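Arylamine n-acetyltransferase (Mycobacterium smegmatis, PDB 1W5R) catalyses the transfer of an acetyl group to arylamines, probably from acetyl-CoA by way of an acetylated enzyme intermediate. Local coordinates at residues I39-P51 and I258-V272. The protein carries 1 engineered substitution. Residues are numbered along the deposited sequence; the frame is centred on the assembly and turned at random.
Sequences IPFENLDPLLGIP and IDLGDLAGRDVQARV
The Schellman motif that ends helix 44-47 of this arylamine N-acetyltransferase shows how a helix C-terminus can be anchored by a distant part of the chain: Leu-47 and Leu-48 there meet Arg-271 of the C-terminal helix 268-274. Gly-49, at positive phi, closes the motif, with Ile-50 N hydrogen-bonded to Asp-45 O and Gly-49 N to Pro-46 O. One arginine bonds an end carbonyl directly and a second reaches the next through water. Arg-271 NE donates a nearly straight bond to Leu-47 O (2.9 Å, 170°), the oxygen lying at the guanidinium edge, in its plane. A bend at chi2 (55°) folds the arginine back so that NE also rests against Leu-47 CD1, while NH1 is salt-bridged to Glu-274. Water 1 joins NH2 to the same carbonyl, and water 2 links Leu-48 O to Arg-266 NH1.

The rest of the contact is largely apolar. Leu-48 lays CD1 on Leu-263 CD1 (3.7 Å) and runs CD2 alongside the Arg-271 stem, pointing the opposite way. Leu-44 reaches Leu-260 CD2 with its CD1 (3.7 Å), the two side chains crossing at about a right angle. At the Pro-40 end, Ile-258 fits its CG1 against Pro-40 CG (3.6 Å) and its CD1 against the Glu-42 stem. Glu-42 OE1 accepts from Leu-44 N, whereas OE2 pairs with Arg-69, which also forms salt bridges with Asp-262 and with Asp-45, whose other oxygen pairs with Lys-63; Arg-69 so ties both segments together. Ile-50 CD1 lies over one face of the Arg-266 guanidinium, 3.4 Å above its plane and off its centre.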
loop_
_atom_site.group_PDB
_atom_site.type_symbol
_atom_site.label_atom_id
_atom_site.label_comp_id
_atom_site.label_asym_id
_atom_site.label_seq_id
_atom_site.Cartn_x
_atom_site.Cartn_y
_atom_site.Cartn_z
ATOM N N ILE A 39 15.466 -15.002 -4.076
ATOM C CA ILE A 39 16.169 -15.099 -2.792
ATOM C C ILE A 39 16.097 -13.711 -2.144
ATOM O O ILE A 39 16.683 -12.758 -2.655
ATOM C CB ILE A 39 17.648 -15.576 -2.942
ATOM C CG1 ILE A 39 17.735 -16.868 -3.778
ATOM C CG2 ILE A 39 18.289 -15.790 -1.566
ATOM C CD1 ILE A 39 19.184 -17.374 -3.989
ATOM N N PRO A 40 15.352 -13.595 -1.040
ATOM C CA PRO A 40 15.202 -12.276 -0.449
ATOM C C PRO A 40 16.430 -11.809 0.335
ATOM O O PRO A 40 17.234 -12.623 0.802
ATOM C CB PRO A 40 14.006 -12.465 0.485
ATOM C CG PRO A 40 14.142 -13.896 0.955
ATOM C CD PRO A 40 14.618 -14.629 -0.282
ATOM N N PHE A 41 16.568 -10.494 0.456
ATOM C CA PHE A 41 17.461 -9.913 1.450
ATOM C C PHE A 41 16.791 -10.123 2.815
ATOM O O PHE A 41 15.594 -9.876 2.985
ATOM C CB PHE A 41 17.645 -8.416 1.180
ATOM C CG PHE A 41 18.647 -7.757 2.068
ATOM C CD1 PHE A 41 19.924 -7.458 1.586
ATOM C CD2 PHE A 41 18.320 -7.414 3.388
ATOM C CE1 PHE A 41 20.872 -6.827 2.407
ATOM C CE2 PHE A 41 19.261 -6.791 4.225
ATOM C CZ PHE A 41 20.547 -6.503 3.728
ATOM N N GLU A 42 17.554 -10.612 3.786
ATOM C CA GLU A 42 17.070 -10.632 5.176
ATOM C C GLU A 42 18.246 -10.663 6.127
ATOM O O GLU A 42 19.332 -11.156 5.791
ATOM C CB GLU A 42 16.157 -11.823 5.472
ATOM C CG GLU A 42 16.781 -13.156 5.056
ATOM C CD GLU A 42 16.859 -14.169 6.169
ATOM O OE1 GLU A 42 17.355 -13.815 7.261
ATOM O OE2 GLU A 42 16.478 -15.328 5.928
ATOM N N ASN A 43 18.016 -10.142 7.326
ATOM C CA ASN A 43 19.035 -10.169 8.377
ATOM C C ASN A 43 18.511 -10.835 9.650
ATOM O O ASN A 43 18.845 -10.404 10.739
ATOM C CB ASN A 43 19.500 -8.747 8.714
ATOM C CG ASN A 43 18.424 -7.965 9.438
ATOM O OD1 ASN A 43 17.244 -8.106 9.115
ATOM N ND2 ASN A 43 18.817 -7.157 10.428
ATOM N N LEU A 44 17.686 -11.865 9.515
ATOM C CA LEU A 44 17.150 -12.511 10.719
ATOM C C LEU A 44 18.255 -13.092 11.611
ATOM O O LEU A 44 18.128 -13.060 12.837
ATOM C CB LEU A 44 16.140 -13.590 10.365
ATOM C CG LEU A 44 14.807 -13.018 9.873
ATOM C CD1 LEU A 44 14.117 -14.039 8.973
ATOM C CD2 LEU A 44 13.905 -12.578 11.032
ATOM N N ASP A 45 19.340 -13.596 11.014
ATOM C CA ASP A 45 20.419 -14.153 11.843
ATOM C C ASP A 45 21.027 -13.074 12.759
ATOM O O ASP A 45 20.965 -13.217 13.975
ATOM C CB ASP A 45 21.489 -14.864 11.003
ATOM C CG ASP A 45 21.087 -16.284 10.612
ATOM O OD1 ASP A 45 19.952 -16.729 10.929
ATOM O OD2 ASP A 45 21.923 -16.968 9.969
ATOM N N PRO A 46 21.600 -11.983 12.200
ATOM C CA PRO A 46 22.167 -10.960 13.110
ATOM C C PRO A 46 21.139 -10.365 14.063
ATOM O O PRO A 46 21.485 -10.036 15.200
ATOM C CB PRO A 46 22.697 -9.867 12.178
ATOM C CG PRO A 46 22.655 -10.403 10.818
ATOM C CD PRO A 46 21.882 -11.684 10.781
ATOM N N LEU A 47 19.895 -10.221 13.604
ATOM C CA LEU A 47 18.824 -9.733 14.490
ATOM C C LEU A 47 18.696 -10.607 15.746
ATOM O O LEU A 47 18.498 -10.089 16.867
ATOM C CB LEU A 47 17.481 -9.663 13.741
ATOM C CG LEU A 47 16.269 -9.193 14.575
ATOM C CD1 LEU A 47 16.423 -7.749 15.015
ATOM C CD2 LEU A 47 14.977 -9.401 13.803
ATOM N N LEU A 48 18.859 -11.914 15.547
ATOM C CA LEU A 48 18.677 -12.901 16.611
ATOM C C LEU A 48 19.994 -13.242 17.310
ATOM O O LEU A 48 20.064 -14.206 18.085
ATOM C CB LEU A 48 18.024 -14.162 16.042
ATOM C CG LEU A 48 16.570 -13.923 15.608
ATOM C CD1 LEU A 48 16.101 -15.011 14.663
ATOM C CD2 LEU A 48 15.645 -13.813 16.827
ATOM N N GLY A 49 21.038 -12.464 17.030
ATOM C CA GLY A 49 22.339 -12.674 17.688
ATOM C C GLY A 49 23.171 -13.797 17.085
ATOM O O GLY A 49 24.124 -14.286 17.708
ATOM N N ILE A 50 22.828 -14.211 15.867
ATOM C CA ILE A 50 23.595 -15.224 15.143
ATOM C C ILE A 50 24.498 -14.491 14.138
ATOM O O ILE A 50 24.004 -13.903 13.170
ATOM C CB ILE A 50 22.666 -16.208 14.391
ATOM C CG1 ILE A 50 21.676 -16.882 15.359
ATOM C CG2 ILE A 50 23.479 -17.247 13.645
ATOM C CD1 ILE A 50 20.466 -17.511 14.683
ATOM N N PRO A 51 25.823 -14.495 14.368
ATOM C CA PRO A 51 26.729 -13.845 13.430
ATOM C C PRO A 51 26.689 -14.454 12.032
ATOM O O PRO A 51 26.335 -15.627 11.867
ATOM C CB PRO A 51 28.112 -14.085 14.063
ATOM C CG PRO A 51 27.823 -14.255 15.518
ATOM C CD PRO A 51 26.565 -15.062 15.515
ATOM N N ILE A 258 10.326 -16.842 3.244
ATOM C CA ILE A 258 11.368 -17.296 4.169
ATOM C C ILE A 258 10.798 -18.314 5.157
ATOM O O ILE A 258 9.791 -18.053 5.827
ATOM C CB ILE A 258 12.025 -16.113 4.942
ATOM C CG1 ILE A 258 12.719 -15.159 3.962
ATOM C CG2 ILE A 258 13.024 -16.635 6.002
ATOM C CD1 ILE A 258 13.060 -13.790 4.573
ATOM N N ASP A 259 11.469 -19.460 5.244
ATOM C CA ASP A 259 11.102 -20.524 6.175
ATOM C C ASP A 259 11.656 -20.239 7.576
ATOM O O ASP A 259 12.863 -20.358 7.802
ATOM C CB ASP A 259 11.621 -21.870 5.651
ATOM C CG ASP A 259 11.359 -23.029 6.616
ATOM O OD1 ASP A 259 10.444 -22.927 7.462
ATOM O OD2 ASP A 259 12.073 -24.047 6.516
ATOM N N LEU A 260 10.772 -19.868 8.500
ATOM C CA LEU A 260 11.158 -19.563 9.889
ATOM C C LEU A 260 11.295 -20.805 10.780
ATOM O O LEU A 260 11.795 -20.721 11.908
ATOM C CB LEU A 260 10.188 -18.559 10.518
ATOM C CG LEU A 260 10.158 -17.120 9.988
ATOM C CD1 LEU A 260 9.050 -16.344 10.674
ATOM C CD2 LEU A 260 11.497 -16.410 10.182
ATOM N N GLY A 261 10.845 -21.952 10.274
ATOM C CA GLY A 261 11.106 -23.240 10.923
ATOM C C GLY A 261 12.594 -23.438 11.173
ATOM O O GLY A 261 12.986 -24.050 12.168
ATOM N N ASP A 262 13.409 -22.901 10.263
ATOM C CA ASP A 262 14.874 -22.825 10.396
ATOM C C ASP A 262 15.328 -22.237 11.744
ATOM O O ASP A 262 16.393 -22.595 12.254
ATOM C CB ASP A 262 15.446 -22.017 9.205
ATOM C CG ASP A 262 16.879 -21.504 9.437
ATOM O OD1 ASP A 262 17.112 -20.741 10.393
ATOM O OD2 ASP A 262 17.774 -21.824 8.634
ATOM N N LEU A 263 14.515 -21.347 12.314
ATOM C CA LEU A 263 14.881 -20.614 13.532
ATOM C C LEU A 263 14.083 -21.033 14.775
ATOM O O LEU A 263 13.825 -20.217 15.665
ATOM C CB LEU A 263 14.755 -19.103 13.292
ATOM C CG LEU A 263 15.734 -18.489 12.284
ATOM C CD1 LEU A 263 15.189 -17.171 11.749
ATOM C CD2 LEU A 263 17.134 -18.310 12.882
ATOM N N ALA A 264 13.722 -22.314 14.834
ATOM C CA ALA A 264 12.953 -22.876 15.951
ATOM C C ALA A 264 13.604 -22.619 17.311
ATOM O O ALA A 264 14.813 -22.812 17.481
ATOM C CB ALA A 264 12.743 -24.365 15.744
ATOM N N GLY A 265 12.790 -22.203 18.278
ATOM C CA GLY A 265 13.247 -22.024 19.686
ATOM C C GLY A 265 14.062 -20.755 19.961
ATOM O O GLY A 265 14.756 -20.660 20.991
ATOM N N ARG A 266 13.969 -19.784 19.066
ATOM C CA ARG A 266 14.722 -18.545 19.234
ATOM C C ARG A 266 13.815 -17.358 19.600
ATOM O O ARG A 266 14.293 -16.240 19.799
ATOM C CB ARG A 266 15.571 -18.274 18.003
ATOM C CG ARG A 266 16.590 -19.376 17.766
ATOM C CD ARG A 266 17.737 -18.946 16.829
ATOM N NE ARG A 266 18.769 -19.972 16.690
ATOM C CZ ARG A 266 19.951 -19.945 17.301
ATOM N NH1 ARG A 266 20.272 -18.941 18.108
ATOM N NH2 ARG A 266 20.818 -20.928 17.101
ATOM N N ASP A 267 12.517 -17.617 19.675
ATOM C CA ASP A 267 11.455 -16.597 19.921
ATOM C C ASP A 267 11.573 -15.407 18.989
ATOM O O ASP A 267 11.707 -14.249 19.395
ATOM C CB ASP A 267 11.356 -16.196 21.382
ATOM C CG ASP A 267 9.949 -15.703 21.700
ATOM O OD1 ASP A 267 9.182 -15.485 20.744
ATOM O OD2 ASP A 267 9.643 -15.542 22.899
ATOM N N VAL A 268 11.516 -15.752 17.708
ATOM C CA VAL A 268 11.582 -14.800 16.640
ATOM C C VAL A 268 10.530 -13.709 16.841
ATOM O O VAL A 268 10.829 -12.522 16.699
ATOM C CB VAL A 268 11.346 -15.489 15.279
ATOM C CG1 VAL A 268 11.376 -14.471 14.156
ATOM C CG2 VAL A 268 12.387 -16.578 15.037
ATOM N N GLN A 269 9.306 -14.113 17.181
ATOM C CA GLN A 269 8.200 -13.176 17.260
ATOM C C GLN A 269 8.472 -12.096 18.306
ATOM O O GLN A 269 8.242 -10.917 18.046
ATOM C CB GLN A 269 6.869 -13.902 17.532
ATOM C CG GLN A 269 5.642 -13.092 17.112
ATOM C CD GLN A 269 4.334 -13.723 17.530
ATOM O OE1 GLN A 269 3.628 -14.303 16.712
ATOM N NE2 GLN A 269 4.006 -13.616 18.816
ATOM N N ALA A 270 8.992 -12.492 19.473
ATOM C CA ALA A 270 9.320 -11.547 20.538
ATOM C C ALA A 270 10.447 -10.584 20.162
ATOM O O ALA A 270 10.413 -9.419 20.526
ATOM C CB ALA A 270 9.657 -12.276 21.845
ATOM N N ARG A 271 11.438 -11.065 19.415
ATOM C CA ARG A 271 12.528 -10.189 19.028
ATOM C C ARG A 271 12.081 -9.205 17.944
ATOM O O ARG A 271 12.462 -8.038 17.956
ATOM C CB ARG A 271 13.721 -11.016 18.544
ATOM C CG ARG A 271 14.907 -10.200 18.031
ATOM C CD ARG A 271 15.442 -9.170 19.041
ATOM N NE ARG A 271 16.640 -8.522 18.503
ATOM C CZ ARG A 271 17.054 -7.295 18.795
ATOM N NH1 ARG A 271 16.374 -6.519 19.644
ATOM N NH2 ARG A 271 18.157 -6.832 18.209
ATOM N N VAL A 272 11.285 -9.695 17.008
ATOM C CA VAL A 272 10.693 -8.822 15.994
ATOM C C VAL A 272 9.844 -7.724 16.656
ATOM O O VAL A 272 9.874 -6.568 16.236
ATOM C CB VAL A 272 9.912 -9.644 14.962
ATOM C CG1 VAL A 272 9.088 -8.748 14.047
ATOM C CG2 VAL A 272 10.882 -10.459 14.133
HETATM O O HOH W 1 20.553 -8.104 17.207
HETATM O O HOH W 2 18.951 -16.594 19.005
#